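PDB 5G5G: putative xanthine dehydrogenase YAGS fad-binding subunit from Escherichia coli, which probably oxidises aldehydes to carboxylic acids as the large chain of a periplasmic aldehyde oxidase, carrying molybdenum on a pterin cytosine dinucleotide. Local coordinates for residues 402-407 and 610-615; 585-590 and 691-696; 624-629 and 670-675; 634-639 and 697-702. One frame throughout, in Å; residues are numbered along the deposited sequence. Where two conformers were deposited one is given.

How the contacts relate
All four contacts are buried, but 2 and 4 join buried residues throughout, whereas 1 and 3 include partly exposed ones. Contacts 1, 2 and 3 share one mixed sheet: strand 602-612 in contact 1 lies between strand 584-596 of contact 2 and strand 669-674 of contact 3. Helix 619-638 serves contact 3 with its middle and contact 4 with its end. Chemistry follows place: contacts 1 and 3 are mostly apolar helix-on-sheet packing beside cofactor-binding residues, contact 2 adds a histidine edge and a glutamate at the molybdenum ion, and contact 4 is a close helix-helix junction with small side chains at its centre.

Contact 1. Residues 402-407 and 610-615; sequences IECLRT and VCAAGR. With MCN (pterin cytosine dinucleotide), chain Y.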
# COMPACT_ATOMS: atom_id res chain seq x y z
N ILE C 402 -8.38 -30.17 7.80
CA ILE C 402 -7.41 -31.26 7.90
C ILE C 402 -6.67 -31.46 6.59
O ILE C 402 -5.42 -31.49 6.53
CB ILE C 402 -8.10 -32.55 8.35
CG1 ILE C 402 -8.62 -32.44 9.81
CG2 ILE C 402 -7.18 -33.73 8.20
CD1 ILE C 402 -9.37 -33.66 10.34
N GLU C 403 -7.46 -31.56 5.51
CA GLU C 403 -6.89 -31.76 4.18
C GLU C 403 -6.05 -30.59 3.66
O GLU C 403 -5.02 -30.83 2.98
CB GLU C 403 -8.01 -32.12 3.21
CG GLU C 403 -8.60 -33.48 3.51
CD GLU C 403 -9.73 -33.52 4.57
OE1 GLU C 403 -10.15 -32.48 5.16
OE2 GLU C 403 -10.15 -34.69 4.87
N CYS C 404 -6.44 -29.35 3.99
CA CYS C 404 -5.57 -28.21 3.72
C CYS C 404 -4.19 -28.39 4.39
O CYS C 404 -3.12 -28.23 3.77
CB CYS C 404 -6.19 -26.91 4.18
SG CYS C 404 -7.59 -26.41 3.17
N LEU C 405 -4.22 -28.78 5.67
CA LEU C 405 -3.00 -28.89 6.42
C LEU C 405 -2.15 -30.04 5.94
O LEU C 405 -0.93 -29.91 5.78
CB LEU C 405 -3.32 -29.01 7.89
CG LEU C 405 -3.86 -27.74 8.52
CD1 LEU C 405 -4.41 -28.10 9.86
CD2 LEU C 405 -2.78 -26.67 8.64
N ARG C 406 -2.77 -31.19 5.70
CA ARG C 406 -1.99 -32.37 5.22
C ARG C 406 -1.40 -32.16 3.84
O ARG C 406 -0.21 -32.46 3.59
CB ARG C 406 -2.83 -33.67 5.25
CG ARG C 406 -3.20 -34.18 6.64
CD ARG C 406 -3.63 -35.64 6.58
NE ARG C 406 -3.66 -36.27 7.90
CZ ARG C 406 -4.70 -36.89 8.46
NH1 ARG C 406 -5.88 -37.06 7.82
NH2 ARG C 406 -4.55 -37.40 9.68
N THR C 407 -2.20 -31.61 2.93
CA THR C 407 -1.73 -31.31 1.57
C THR C 407 -0.61 -30.30 1.62
O THR C 407 0.44 -30.49 0.97
CB THR C 407 -2.87 -30.76 0.69
OG1 THR C 407 -3.88 -31.77 0.58
CG2 THR C 407 -2.39 -30.38 -0.72
N VAL C 610 -2.74 -23.39 1.12
CA VAL C 610 -3.67 -24.36 0.62
C VAL C 610 -5.08 -23.97 1.12
O VAL C 610 -5.33 -23.90 2.32
CB VAL C 610 -3.30 -25.80 1.05
CG1 VAL C 610 -4.26 -26.79 0.43
CG2 VAL C 610 -1.83 -26.16 0.67
N CYS C 611 -5.99 -23.69 0.16
CA CYS C 611 -7.31 -23.15 0.45
C CYS C 611 -8.44 -24.06 0.03
O CYS C 611 -8.39 -24.72 -1.05
CB CYS C 611 -7.44 -21.84 -0.32
SG CYS C 611 -6.25 -20.63 0.18
N ALA C 612 -9.49 -24.05 0.86
CA ALA C 612 -10.77 -24.70 0.58
C ALA C 612 -11.87 -23.63 0.65
O ALA C 612 -12.25 -23.17 1.74
CB ALA C 612 -11.02 -25.80 1.58
N ALA C 613 -12.31 -23.19 -0.54
CA ALA C 613 -13.21 -22.04 -0.68
C ALA C 613 -14.34 -22.36 -1.67
O ALA C 613 -14.75 -21.55 -2.52
CB ALA C 613 -12.40 -20.84 -1.12
N GLY C 614 -14.90 -23.54 -1.54
CA GLY C 614 -15.90 -24.05 -2.52
C GLY C 614 -15.31 -24.30 -3.91
O GLY C 614 -14.09 -24.37 -4.08
N ARG C 615 -16.19 -24.35 -4.89
CA ARG C 615 -15.77 -24.41 -6.31
C ARG C 615 -15.08 -23.12 -6.69
O ARG C 615 -15.65 -22.04 -6.48
CB ARG C 615 -16.98 -24.62 -7.19
CG ARG C 615 -16.71 -24.39 -8.69
CD ARG C 615 -17.93 -24.76 -9.49
NE ARG C 615 -18.18 -26.20 -9.53
CZ ARG C 615 -19.36 -26.75 -9.80
NH1 ARG C 615 -20.48 -26.01 -9.94
NH2 ARG C 615 -19.46 -28.08 -9.90
N1 MCN Y . -12.96 -16.27 -6.80
C2 MCN Y . -12.98 -17.40 -7.74
N3 MCN Y . -13.83 -18.44 -7.02
C4 MCN Y . -14.35 -18.51 -5.80
C5 MCN Y . -14.30 -17.18 -5.09
C6 MCN Y . -13.58 -16.21 -5.58
O2 MCN Y . -12.53 -17.51 -8.75
N4 MCN Y . -14.96 -19.49 -5.23
C1' MCN Y . -12.03 -15.24 -7.24
C2D MCN Y . -12.62 -14.37 -8.41
O2' MCN Y . -11.56 -13.83 -9.19
C3' MCN Y . -13.28 -13.36 -7.61
C4D MCN Y . -12.39 -12.95 -6.35
O4D MCN Y . -11.79 -14.32 -6.17
O3' MCN Y . -13.64 -12.09 -8.26
C5' MCN Y . -12.91 -12.56 -5.10
O5' MCN Y . -14.20 -13.07 -4.83
PA MCN Y . -14.71 -13.05 -3.37
O1A MCN Y . -16.21 -13.33 -3.42
O2A MCN Y . -13.81 -13.85 -2.50
O3A MCN Y . -14.51 -11.44 -2.89
PB MCN Y . -15.54 -10.30 -3.22
O1B MCN Y . -16.57 -10.22 -2.17
O2B MCN Y . -15.95 -10.39 -4.65
O3B MCN Y . -14.54 -9.08 -3.16
C10 MCN Y . -14.23 -8.45 -1.85
C9' MCN Y . -12.92 -8.86 -1.27
C8' MCN Y . -12.84 -8.20 0.21
S8' MCN Y . -14.16 -8.24 1.24
C7' MCN Y . -11.82 -7.51 0.42
S7' MCN Y . -11.64 -6.54 1.91
C6' MCN Y . -10.52 -7.62 -0.44
C7 MCN Y . -10.78 -8.84 -1.44
O9' MCN Y . -11.94 -8.70 -2.16
N5' MCN Y . -10.56 -6.31 -1.27
C4A MCN Y . -9.68 -6.23 -2.49
N8' MCN Y . -9.69 -8.81 -2.43
C4B MCN Y . -9.34 -7.66 -3.03
N1' MCN Y . -8.42 -7.70 -4.08
C2' MCN Y . -8.18 -6.60 -4.92
N2' MCN Y . -7.35 -6.63 -5.84
N3' MCN Y . -8.50 -5.39 -4.37
C4' MCN Y . -9.38 -5.07 -3.34
O4' MCN Y . -9.78 -4.01 -2.84
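Cys-404 and Val-610 carry a buried helix-on-sheet contact, where residues 402-407 of helix 401-412 lie against the end of strand 602-612. The axes of 402-407 and 610-612 come within 7.7 Å and run nearly antiparallel, at 161°. Cys-404 is the pivot: its sulfur stands beside the backbone N, anti to the carbonyl carbon (chi1 -71°), a torsion that sets SG beside Val-610 O and Ala-612. There SG meets Ala-612 CB at 3.8 Å and passes 3.5 Å from Val-610 O. Val-610 answers from the sheet side by pushing its two methyls up under the helix backbone; its CG1 is 3.8 Å from Cys-404 O and also reaches the methyl of Thr-407, with CG2 of that threonine at 4.2 Å. The hydroxyl of Thr-407 turns back into its own helix and gives a hydrogen bond to Glu-403 O, OG1 to O 2.8 Å. Thr-407 N binds the same oxygen from the other face of the carbonyl plane, so two bonds grip it. Past the strand, Gly-614 takes a positive phi and the chain bends toward the cofactor, where N4 of the pterin cytosine dinucleotide donates a nearly straight hydrogen bond to Arg-615 O (2.9 Å). The guanidinium of Arg-615 pairs with Asp-13. The segment 610-615 therefore links sheet packing to recognition of the cytosine. In the sheet, strand 602-612 bonds to strand 584-596 through Val-610 and Ala-612, and to strand 669-674 through Cys-611, while helix 376-382 packs against Leu-405.

Contact 2. Residues 585-590 and 691-696; sequences TFAGHF and GELGLC. With MCN (pterin cytosine dinucleotide), chain Y; MOS (dioxothiomolybdenum(VI) ion), chain Z.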
# COMPACT_ATOMS: atom_id res chain seq x y z
N THR C 585 -14.96 -21.22 5.15
CA THR C 585 -13.80 -21.47 4.31
C THR C 585 -12.56 -21.61 5.16
O THR C 585 -12.47 -21.03 6.24
CB THR C 585 -13.65 -20.35 3.25
OG1 THR C 585 -13.27 -19.11 3.87
CG2 THR C 585 -14.94 -20.20 2.46
N PHE C 586 -11.60 -22.40 4.66
CA PHE C 586 -10.45 -22.84 5.44
C PHE C 586 -9.17 -22.75 4.62
O PHE C 586 -9.19 -22.86 3.38
CB PHE C 586 -10.66 -24.31 5.90
CG PHE C 586 -11.92 -24.50 6.70
CD1 PHE C 586 -11.92 -24.30 8.05
CD2 PHE C 586 -13.10 -24.82 6.07
CE1 PHE C 586 -13.08 -24.42 8.81
CE2 PHE C 586 -14.27 -24.94 6.80
CZ PHE C 586 -14.24 -24.75 8.19
N ALA C 587 -8.06 -22.59 5.32
CA ALA C 587 -6.74 -22.61 4.70
C ALA C 587 -5.68 -23.16 5.62
O ALA C 587 -5.82 -23.13 6.84
CB ALA C 587 -6.31 -21.20 4.25
N GLY C 588 -4.58 -23.59 5.02
CA GLY C 588 -3.37 -23.91 5.73
C GLY C 588 -2.24 -23.10 5.09
O GLY C 588 -2.04 -23.15 3.87
N HIS C 589 -1.57 -22.31 5.91
CA HIS C 589 -0.48 -21.45 5.51
C HIS C 589 0.83 -21.93 6.05
O HIS C 589 0.95 -22.14 7.27
CB HIS C 589 -0.70 -20.04 6.04
CG HIS C 589 -1.83 -19.33 5.38
ND1 HIS C 589 -1.77 -18.92 4.06
CD2 HIS C 589 -3.06 -19.02 5.82
CE1 HIS C 589 -2.91 -18.34 3.75
NE2 HIS C 589 -3.71 -18.40 4.79
N PHE C 590 1.82 -22.09 5.15
CA PHE C 590 3.14 -22.65 5.48
C PHE C 590 4.20 -21.67 4.99
O PHE C 590 4.12 -21.24 3.83
CB PHE C 590 3.38 -24.03 4.81
CG PHE C 590 2.53 -25.11 5.36
CD1 PHE C 590 1.22 -25.27 4.92
CD2 PHE C 590 3.02 -25.98 6.37
CE1 PHE C 590 0.42 -26.26 5.45
CE2 PHE C 590 2.24 -27.01 6.85
CZ PHE C 590 0.90 -27.13 6.42
N GLY C 691 -11.36 -14.14 -1.17
CA GLY C 691 -10.59 -12.89 -1.09
C GLY C 691 -10.16 -12.42 0.29
O GLY C 691 -9.15 -11.71 0.39
N GLU C 692 -10.92 -12.81 1.33
CA GLU C 692 -10.55 -12.54 2.72
C GLU C 692 -9.86 -13.72 3.37
O GLU C 692 -8.87 -13.53 4.10
CB GLU C 692 -11.77 -12.06 3.50
CG GLU C 692 -12.35 -10.73 3.02
CD GLU C 692 -13.50 -10.25 3.92
OE1 GLU C 692 -14.51 -10.97 4.07
OE2 GLU C 692 -13.32 -9.15 4.49
N LEU C 693 -10.33 -14.93 3.07
CA LEU C 693 -9.72 -16.18 3.54
C LEU C 693 -8.21 -16.17 3.32
O LEU C 693 -7.44 -16.57 4.18
CB LEU C 693 -10.36 -17.37 2.83
CG LEU C 693 -9.63 -18.69 3.12
CD1 LEU C 693 -9.78 -19.12 4.58
CD2 LEU C 693 -10.16 -19.74 2.15
N GLY C 694 -7.80 -15.66 2.16
CA GLY C 694 -6.40 -15.71 1.79
C GLY C 694 -5.50 -15.07 2.77
O GLY C 694 -4.31 -15.43 2.83
N LEU C 695 -5.98 -14.02 3.44
CA LEU C 695 -5.20 -13.31 4.45
C LEU C 695 -5.15 -14.00 5.84
O LEU C 695 -4.23 -13.82 6.61
CB LEU C 695 -5.79 -11.90 4.62
CG LEU C 695 -5.15 -10.98 5.62
CD1 LEU C 695 -3.70 -10.76 5.28
CD2 LEU C 695 -5.85 -9.63 5.66
N CYS C 696 -6.21 -14.72 6.15
CA CYS C 696 -6.46 -15.29 7.45
C CYS C 696 -5.43 -16.33 7.81
O CYS C 696 -5.30 -17.34 7.09
CB CYS C 696 -7.83 -15.90 7.45
SG CYS C 696 -9.17 -14.64 7.29
N1 MCN Y . -12.96 -16.27 -6.80
C2 MCN Y . -12.98 -17.40 -7.74
N3 MCN Y . -13.83 -18.44 -7.02
C4 MCN Y . -14.35 -18.51 -5.80
C5 MCN Y . -14.30 -17.18 -5.09
C6 MCN Y . -13.58 -16.21 -5.58
O2 MCN Y . -12.53 -17.51 -8.75
N4 MCN Y . -14.96 -19.49 -5.23
C1' MCN Y . -12.03 -15.24 -7.24
C2D MCN Y . -12.62 -14.37 -8.41
O2' MCN Y . -11.56 -13.83 -9.19
C3' MCN Y . -13.28 -13.36 -7.61
C4D MCN Y . -12.39 -12.95 -6.35
O4D MCN Y . -11.79 -14.32 -6.17
O3' MCN Y . -13.64 -12.09 -8.26
C5' MCN Y . -12.91 -12.56 -5.10
O5' MCN Y . -14.20 -13.07 -4.83
PA MCN Y . -14.71 -13.05 -3.37
O1A MCN Y . -16.21 -13.33 -3.42
O2A MCN Y . -13.81 -13.85 -2.50
O3A MCN Y . -14.51 -11.44 -2.89
PB MCN Y . -15.54 -10.30 -3.22
O1B MCN Y . -16.57 -10.22 -2.17
O2B MCN Y . -15.95 -10.39 -4.65
O3B MCN Y . -14.54 -9.08 -3.16
C10 MCN Y . -14.23 -8.45 -1.85
C9' MCN Y . -12.92 -8.86 -1.27
C8' MCN Y . -12.84 -8.20 0.21
S8' MCN Y . -14.16 -8.24 1.24
C7' MCN Y . -11.82 -7.51 0.42
S7' MCN Y . -11.64 -6.54 1.91
C6' MCN Y . -10.52 -7.62 -0.44
C7 MCN Y . -10.78 -8.84 -1.44
O9' MCN Y . -11.94 -8.70 -2.16
N5' MCN Y . -10.56 -6.31 -1.27
C4A MCN Y . -9.68 -6.23 -2.49
N8' MCN Y . -9.69 -8.81 -2.43
C4B MCN Y . -9.34 -7.66 -3.03
N1' MCN Y . -8.42 -7.70 -4.08
C2' MCN Y . -8.18 -6.60 -4.92
N2' MCN Y . -7.35 -6.63 -5.84
N3' MCN Y . -8.50 -5.39 -4.37
C4' MCN Y . -9.38 -5.07 -3.34
O4' MCN Y . -9.78 -4.01 -2.84
MO MOS Z . -13.78 -6.52 2.77
S MOS Z . -13.12 -5.66 4.83
O1 MOS Z . -14.39 -4.97 2.12
O2 MOS Z . -15.37 -7.17 3.97
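The imidazole of His-589 turns its edge to loop 691-696, with Cys-696 O and Leu-693 O close to the ring plane. NE2 lies 3.0 Å from Cys-696 O. Gly-694 O comes obliquely to the ring, 3.4 Å from His-589 CE1, and is buried with no polar partner in the model. Val-698 packs against the imidazole, CG2 near CE1, while Ala-701 and Ala-609 touch the His-589 side chain. Nearer the start of the segment, Leu-693 packs over Thr-585 and Ala-587: its CG is anti to the backbone N (chi1 172°), which carries CD2 to within 3.5 Å of Phe-586 O and CD1 to 4.1 Å from Ala-587 CB. Thr-585 OG1 touches the CB of Leu-693, while its polar partner is Arg-440 O. Before the leucine, Gly-691 N donates to O2A, a phosphate oxygen of the pterin cytosine dinucleotide, at 2.8 Å. Glu-692 reaches out on an extended chain, its OE2 2.9 Å from O2 of the molybdenum centre, whose metal is held by the two dithiolene sulfurs. Arg-440 forms a salt bridge to OE1, and Ala-351 N binds OE2, so the carboxylate is held firmly at the metal, consistent with the active-site glutamate of the xanthine oxidase family.

Contact 3. Residues 624-629 and 670-675; sequences SQVIGA and QEVIFL. With MCN (pterin cytosine dinucleotide), chain Y.
Val-672 is the bump at the middle of this contact, and the hollow that takes it is formed by Val-626 and Ile-627 on helix 619-638. Its CG2 lodges between the two, 3.7 Å from Val-626 CG1 and 3.8 Å from Ile-627 CG2. The fit comes from direction as well as size: the valine pair meet at a slant, whereas Ile-627 crosses Val-672 at about a right angle, meeting it with CG2. The other methyl of Val-672 does a second job, for CG1 lies 3.7 Å above one face of the Phe-674 ring, toward its rim. That ring in turn reaches the helix. Its CG is anti to the carbonyl carbon (chi1 -65°), which sends the ring end back toward Val-626, where CZ touches CG2 at 3.9 Å. At the far end Gln-670 closes the row on an extended chain; OE1 sits 3.5 Å from Ile-627 CB, and NE2 bonds to Thr-631, one turn further along the helix. The axes of 624-629 and 670-674 approach to 8.6 Å at 133°. Across the helix from this strand, Gln-625 CG lies against the ribose of the pterin cytosine dinucleotide, 3.5 Å from O4D, and Ser-624 OG bonds to an acidic side chain of a neighbouring subunit. Strands 602-612 and 669-674 are adjacent and parallel in the mixed sheet, and helix 619-638 comes between them in sequence and packs on them: this is a beta-alpha-beta crossover whose helix carries cofactor contacts on its other side.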
# COMPACT_ATOMS: atom_id res chain seq x y z
N SER C 624 -4.48 -15.13 -7.83
CA SER C 624 -4.05 -13.75 -7.59
C SER C 624 -4.55 -13.18 -6.28
O SER C 624 -3.82 -12.46 -5.58
CB SER C 624 -4.44 -12.88 -8.79
OG SER C 624 -3.53 -13.16 -9.89
N GLN C 625 -5.78 -13.50 -5.97
CA GLN C 625 -6.32 -13.04 -4.73
C GLN C 625 -5.52 -13.54 -3.51
O GLN C 625 -5.32 -12.84 -2.58
CB GLN C 625 -7.74 -13.55 -4.55
CG GLN C 625 -8.77 -12.81 -5.36
CD GLN C 625 -8.86 -11.37 -4.92
OE1 GLN C 625 -8.34 -10.49 -5.56
NE2 GLN C 625 -9.45 -11.17 -3.81
N VAL C 626 -5.12 -14.79 -3.57
CA VAL C 626 -4.44 -15.42 -2.47
C VAL C 626 -2.99 -14.95 -2.36
O VAL C 626 -2.51 -14.68 -1.25
CB VAL C 626 -4.57 -16.95 -2.54
CG1 VAL C 626 -3.85 -17.57 -1.38
CG2 VAL C 626 -6.04 -17.29 -2.45
N ILE C 627 -2.28 -14.84 -3.46
CA ILE C 627 -0.92 -14.29 -3.38
C ILE C 627 -0.96 -12.84 -2.92
O ILE C 627 -0.09 -12.39 -2.20
CB ILE C 627 -0.04 -14.46 -4.65
CG1 ILE C 627 -0.59 -13.63 -5.83
CG2 ILE C 627 0.08 -15.93 -5.07
CD1 ILE C 627 0.31 -13.66 -7.04
N GLY C 628 -2.01 -12.13 -3.31
CA GLY C 628 -2.19 -10.75 -2.91
C GLY C 628 -2.42 -10.68 -1.42
O GLY C 628 -1.89 -9.78 -0.69
N ALA C 629 -3.26 -11.59 -0.92
CA ALA C 629 -3.52 -11.66 0.49
C ALA C 629 -2.30 -12.12 1.29
O ALA C 629 -2.09 -11.63 2.43
CB ALA C 629 -4.70 -12.55 0.75
N GLN C 670 5.75 -17.64 -4.00
CA GLN C 670 4.39 -17.80 -3.41
C GLN C 670 3.58 -18.84 -4.21
O GLN C 670 3.28 -18.64 -5.39
CB GLN C 670 3.66 -16.49 -3.39
CG GLN C 670 4.31 -15.45 -2.49
CD GLN C 670 3.64 -14.07 -2.61
OE1 GLN C 670 3.21 -13.63 -3.71
NE2 GLN C 670 3.58 -13.38 -1.51
N GLU C 671 3.23 -19.94 -3.55
CA GLU C 671 2.46 -21.04 -4.17
C GLU C 671 1.09 -21.15 -3.53
O GLU C 671 0.92 -20.89 -2.35
CB GLU C 671 3.18 -22.36 -4.05
CG GLU C 671 4.52 -22.37 -4.78
CD GLU C 671 4.35 -22.30 -6.31
OE1 GLU C 671 3.34 -22.85 -6.83
OE2 GLU C 671 5.23 -21.65 -6.97
N VAL C 672 0.10 -21.46 -4.35
CA VAL C 672 -1.27 -21.60 -3.90
C VAL C 672 -1.84 -22.92 -4.45
O VAL C 672 -1.65 -23.21 -5.63
CB VAL C 672 -2.16 -20.45 -4.38
CG1 VAL C 672 -3.59 -20.64 -3.86
CG2 VAL C 672 -1.66 -19.08 -3.93
N ILE C 673 -2.56 -23.67 -3.62
CA ILE C 673 -3.28 -24.89 -4.08
C ILE C 673 -4.71 -24.71 -3.62
O ILE C 673 -4.93 -24.43 -2.44
CB ILE C 673 -2.70 -26.16 -3.47
CG1 ILE C 673 -1.27 -26.41 -3.99
CG2 ILE C 673 -3.59 -27.38 -3.76
CD1 ILE C 673 -0.54 -27.52 -3.29
N PHE C 674 -5.65 -24.91 -4.54
CA PHE C 674 -7.07 -24.93 -4.19
C PHE C 674 -7.55 -26.35 -4.16
O PHE C 674 -7.48 -27.04 -5.16
CB PHE C 674 -7.90 -24.14 -5.17
CG PHE C 674 -7.58 -22.66 -5.15
CD1 PHE C 674 -7.97 -21.89 -4.05
CD2 PHE C 674 -6.95 -22.09 -6.20
CE1 PHE C 674 -7.70 -20.51 -4.01
CE2 PHE C 674 -6.66 -20.72 -6.16
CZ PHE C 674 -7.01 -19.96 -5.06
N LEU C 675 -8.05 -26.79 -3.01
CA LEU C 675 -8.76 -28.05 -2.97
C LEU C 675 -10.09 -27.90 -3.67
O LEU C 675 -10.70 -26.81 -3.67
CB LEU C 675 -9.00 -28.46 -1.49
CG LEU C 675 -7.73 -28.70 -0.68
CD1 LEU C 675 -8.05 -29.30 0.70
CD2 LEU C 675 -6.75 -29.61 -1.36
N1 MCN Y . -12.96 -16.27 -6.80
C2 MCN Y . -12.98 -17.40 -7.74
N3 MCN Y . -13.83 -18.44 -7.02
C4 MCN Y . -14.35 -18.51 -5.80
C5 MCN Y . -14.30 -17.18 -5.09
C6 MCN Y . -13.58 -16.21 -5.58
O2 MCN Y . -12.53 -17.51 -8.75
N4 MCN Y . -14.96 -19.49 -5.23
C1' MCN Y . -12.03 -15.24 -7.24
C2D MCN Y . -12.62 -14.37 -8.41
O2' MCN Y . -11.56 -13.83 -9.19
C3' MCN Y . -13.28 -13.36 -7.61
C4D MCN Y . -12.39 -12.95 -6.35
O4D MCN Y . -11.79 -14.32 -6.17
O3' MCN Y . -13.64 -12.09 -8.26
C5' MCN Y . -12.91 -12.56 -5.10
O5' MCN Y . -14.20 -13.07 -4.83
PA MCN Y . -14.71 -13.05 -3.37
O1A MCN Y . -16.21 -13.33 -3.42
O2A MCN Y . -13.81 -13.85 -2.50
O3A MCN Y . -14.51 -11.44 -2.89
PB MCN Y . -15.54 -10.30 -3.22
O1B MCN Y . -16.57 -10.22 -2.17
O2B MCN Y . -15.95 -10.39 -4.65
O3B MCN Y . -14.54 -9.08 -3.16
C10 MCN Y . -14.23 -8.45 -1.85
C9' MCN Y . -12.92 -8.86 -1.27
C8' MCN Y . -12.84 -8.20 0.21
S8' MCN Y . -14.16 -8.24 1.24
C7' MCN Y . -11.82 -7.51 0.42
S7' MCN Y . -11.64 -6.54 1.91
C6' MCN Y . -10.52 -7.62 -0.44
C7 MCN Y . -10.78 -8.84 -1.44
O9' MCN Y . -11.94 -8.70 -2.16
N5' MCN Y . -10.56 -6.31 -1.27
C4A MCN Y . -9.68 -6.23 -2.49
N8' MCN Y . -9.69 -8.81 -2.43
C4B MCN Y . -9.34 -7.66 -3.03
N1' MCN Y . -8.42 -7.70 -4.08
C2' MCN Y . -8.18 -6.60 -4.92
N2' MCN Y . -7.35 -6.63 -5.84
N3' MCN Y . -8.50 -5.39 -4.37
C4' MCN Y . -9.38 -5.07 -3.34
O4' MCN Y . -9.78 -4.01 -2.84

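Contact 4. Residues 634-639 and 697-702; sequences MGAALM and GVSAAI
Ala-637 and Ser-699 mark the closest backbone approach of two helices, with their CA atoms 4.6 Å apart. Around them the axes of 634-638 and 698-702 pass 8.1 Å from one another, crossing at -49°. The small side chains permit this closeness: Ala-637 CB rests 3.8 Å from Ser-699 CB. Most of the remaining apolar contact is made by Ile-702. Its CG2 branch, anti to the backbone N, fits between Ala-637 CB and Leu-638 CD2, 3.8 Å from each, while its CG1 arm runs the other way and lays CD1 on the backbone of Met-634, 3.6 Å from CA. Leu-638 comes in at a slant, its tip bending nearer than its base. Val-698 adds a looser touch, with CG1 near Met-634 N. The polar part belongs to Ser-699. With the hydroxyl anti to the carbonyl carbon (chi1 -62°), OG points at the partner helix and makes a hydrogen bond to Gly-633 O, one residue before Met-634; it also lies 3.4 Å from Ala-636 CB. That bond ties the two helices directly and satisfies a buried hydroxyl. Backbone shape matters at the start of the second helix, where Gly-697 takes the N-cap position with a positive phi of 89°. The pair packs on the mixed sheet: Met-634 and Leu-638 rest on Val-604 of strand 602-612, and Ile-702 on Val-591 of strand 584-596. Helix 354-372 places Met-359 against both Ala-636 and Ser-699.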
# COMPACT_ATOMS: atom_id res chain seq x y z
N MET C 634 2.08 -10.62 4.89
CA MET C 634 3.51 -10.32 5.13
C MET C 634 3.63 -8.91 5.70
O MET C 634 4.42 -8.68 6.64
CB MET C 634 4.35 -10.45 3.87
CG MET C 634 5.84 -10.56 4.16
SD MET C 634 6.92 -10.34 2.74
CE MET C 634 6.34 -11.64 1.68
N GLY C 635 2.88 -7.97 5.13
CA GLY C 635 2.88 -6.59 5.64
C GLY C 635 2.53 -6.51 7.13
O GLY C 635 3.25 -5.92 7.96
N ALA C 636 1.40 -7.11 7.43
CA ALA C 636 0.87 -7.16 8.76
C ALA C 636 1.82 -7.82 9.72
O ALA C 636 1.93 -7.37 10.88
CB ALA C 636 -0.50 -7.84 8.78
N ALA C 637 2.53 -8.84 9.27
CA ALA C 637 3.40 -9.57 10.15
C ALA C 637 4.70 -8.80 10.45
O ALA C 637 5.24 -8.93 11.58
CB ALA C 637 3.75 -10.95 9.60
N LEU C 638 5.25 -8.10 9.43
CA LEU C 638 6.61 -7.66 9.46
C LEU C 638 6.91 -6.19 9.44
O LEU C 638 8.03 -5.79 9.79
CB LEU C 638 7.40 -8.32 8.34
CG LEU C 638 7.44 -9.83 8.42
CD1 LEU C 638 8.25 -10.44 7.32
CD2 LEU C 638 8.03 -10.33 9.74
N MET C 639 5.95 -5.38 9.04
CA MET C 639 6.26 -3.96 8.80
C MET C 639 5.14 -2.96 9.00
O MET C 639 5.45 -1.80 9.29
CB MET C 639 6.87 -3.81 7.39
CG MET C 639 5.95 -4.27 6.27
SD MET C 639 6.67 -4.21 4.61
CE MET C 639 7.66 -5.69 4.56
N GLY C 697 -4.71 -16.09 8.91
CA GLY C 697 -3.63 -16.98 9.31
C GLY C 697 -2.23 -16.71 8.76
O GLY C 697 -1.26 -17.24 9.29
N VAL C 698 -2.10 -15.85 7.76
CA VAL C 698 -0.81 -15.65 7.12
C VAL C 698 0.21 -15.07 8.11
O VAL C 698 1.35 -15.55 8.21
CB VAL C 698 -0.90 -14.71 5.88
CG1 VAL C 698 0.48 -14.31 5.38
CG2 VAL C 698 -1.70 -15.40 4.74
N SER C 699 -0.18 -14.01 8.79
CA SER C 699 0.77 -13.30 9.64
C SER C 699 1.26 -14.20 10.78
O SER C 699 2.42 -14.15 11.17
CB SER C 699 0.12 -12.03 10.21
OG SER C 699 -0.22 -11.18 9.14
N ALA C 700 0.35 -15.00 11.34
CA ALA C 700 0.80 -15.89 12.41
C ALA C 700 1.72 -16.99 11.88
O ALA C 700 2.62 -17.43 12.58
CB ALA C 700 -0.35 -16.54 13.13
N ALA C 701 1.46 -17.50 10.68
CA ALA C 701 2.41 -18.47 10.11
C ALA C 701 3.80 -17.86 10.00
O ALA C 701 4.76 -18.50 10.37
CB ALA C 701 1.96 -18.98 8.77
N ILE C 702 3.90 -16.57 9.60
CA ILE C 702 5.20 -15.90 9.61
C ILE C 702 5.79 -15.75 11.03
O ILE C 702 6.98 -16.01 11.26
CB ILE C 702 5.06 -14.54 8.90
CG1 ILE C 702 4.66 -14.80 7.44
CG2 ILE C 702 6.35 -13.70 9.02
CD1 ILE C 702 4.21 -13.51 6.75